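PDB 3QLD: mandelate racemase/muconate lactonizing protein from Alicyclobacillus acidocaldarius LAA1, which belongs to the enolase superfamily, pairing an N-terminal capping domain with a TIM-barrel domain. Local coordinates for residues A[94-97]-A[98-101]. Sequence-based numbering, arbitrary orientation.
Sequences VCEA and LRDV
The Arg-99 side chain runs past the carbonyl oxygen of Glu-96, three residues earlier in one continuous stretch. Its CG sits between the backbone N and the carbonyl carbon (chi1 66°), and from there the extended chain carries CD to 3.3 Å from Glu-96 O. The same oxygen takes a weak hydrogen bond from Arg-99 N, also 3.3 Å long. The two side chains run alongside each other, pointing the same way, with Glu-96 CG 4.1 Å from Arg-99 NH1. The charged ends do not pair: Glu-96 OE1 stays 5.2 Å from Arg-99 NH1 and is hydrogen-bonded to Trp-79 instead.

Leu-98 N bonds to Cys-95 O at 3.0 Å. The Leu-98 side chain, with CG anti to its carbonyl carbon (chi1 -53°), brings CD2 to 3.7 Å from Ala-97 O and touches Arg-75 of helix 61-80 and Val-108 of helix 105-123. Asp-100 turns to a salt bridge with Arg-75, while Val-101 touches Pro-54 of the second subunit.

The i to i+3 bonds Ala-97 N to Val-94 O and Leu-98 N to Cys-95 O, then the weak one from Arg-99 N, lead into a type I beta turn, Leu-98 to Val-101, closed by Val-101 N to Leu-98 O, within the linker between helices 61-80 and 105-123 of the N-terminal domain.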
loop_
_atom_site.group_PDB
_atom_site.type_symbol
_atom_site.label_atom_id
_atom_site.label_comp_id
_atom_site.label_asym_id
_atom_site.label_seq_id
_atom_site.Cartn_x
_atom_site.Cartn_y
_atom_site.Cartn_z
ATOM N N VAL A 94 13.204 12.924 -11.284
ATOM C CA VAL A 94 12.179 12.224 -12.060
ATOM C C VAL A 94 10.972 11.845 -11.169
ATOM O O VAL A 94 9.831 11.855 -11.656
ATOM C CB VAL A 94 12.771 11.063 -12.951
ATOM C CG1 VAL A 94 13.408 10.053 -12.112
ATOM C CG2 VAL A 94 11.695 10.435 -13.788
ATOM N N CYS A 95 11.172 11.579 -9.876
ATOM C CA CYS A 95 10.017 11.251 -9.016
ATOM C C CYS A 95 8.961 12.361 -8.893
ATOM O O CYS A 95 7.793 12.103 -8.492
ATOM C CB CYS A 95 10.427 10.701 -7.657
ATOM S SG CYS A 95 11.204 9.079 -7.809
ATOM N N GLU A 96 9.322 13.571 -9.312
ATOM C CA GLU A 96 8.363 14.634 -9.327
ATOM C C GLU A 96 7.301 14.414 -10.418
ATOM O O GLU A 96 6.148 14.877 -10.268
ATOM C CB GLU A 96 9.060 16.012 -9.381
ATOM C CG GLU A 96 8.824 16.872 -10.632
ATOM C CD GLU A 96 10.002 17.847 -10.889
ATOM O OE1 GLU A 96 10.023 18.497 -11.971
ATOM O OE2 GLU A 96 10.898 17.952 -9.998
ATOM N N ALA A 97 7.617 13.660 -11.467
ATOM C CA ALA A 97 6.568 13.322 -12.465
ATOM C C ALA A 97 5.457 12.499 -11.804
ATOM O O ALA A 97 4.324 12.449 -12.302
ATOM C CB ALA A 97 7.133 12.513 -13.580
ATOM N N LEU A 98 5.827 11.814 -10.727
ATOM C CA LEU A 98 4.941 10.810 -10.101
ATOM C C LEU A 98 4.531 11.236 -8.696
ATOM O O LEU A 98 4.006 10.404 -7.919
ATOM C CB LEU A 98 5.634 9.456 -10.054
ATOM C CG LEU A 98 6.182 8.949 -11.401
ATOM C CD1 LEU A 98 6.953 7.593 -11.209
ATOM C CD2 LEU A 98 5.083 8.808 -12.440
ATOM N N ARG A 99 4.744 12.516 -8.365
ATOM C CA ARG A 99 4.575 12.938 -6.965
ATOM C C ARG A 99 3.124 12.759 -6.470
ATOM O O ARG A 99 2.938 12.622 -5.277
ATOM C CB ARG A 99 5.040 14.387 -6.747
ATOM C CG ARG A 99 4.142 15.401 -7.511
ATOM C CD ARG A 99 4.884 16.688 -7.822
ATOM N NE ARG A 99 3.987 17.761 -8.258
ATOM C CZ ARG A 99 4.392 18.866 -8.893
ATOM N NH1 ARG A 99 5.681 19.041 -9.196
ATOM N NH2 ARG A 99 3.508 19.795 -9.243
ATOM N N ASP A 100 2.125 12.751 -7.360
ATOM C CA ASP A 100 0.719 12.583 -6.953
ATOM C C ASP A 100 0.270 11.148 -6.787
ATOM O O ASP A 100 -0.868 10.937 -6.443
ATOM C CB ASP A 100 -0.253 13.206 -7.941
ATOM C CG ASP A 100 -0.280 12.507 -9.324
ATOM O OD1 ASP A 100 0.786 12.049 -9.820
ATOM O OD2 ASP A 100 -1.358 12.462 -9.972
ATOM N N VAL A 101 1.107 10.185 -7.134
ATOM C CA VAL A 101 0.794 8.746 -6.906
ATOM C C VAL A 101 1.068 8.364 -5.429
ATOM O O VAL A 101 2.191 8.585 -4.889
ATOM C CB VAL A 101 1.636 7.851 -7.818
ATOM C CG1 VAL A 101 1.427 6.388 -7.468
ATOM C CG2 VAL A 101 1.281 8.123 -9.323
#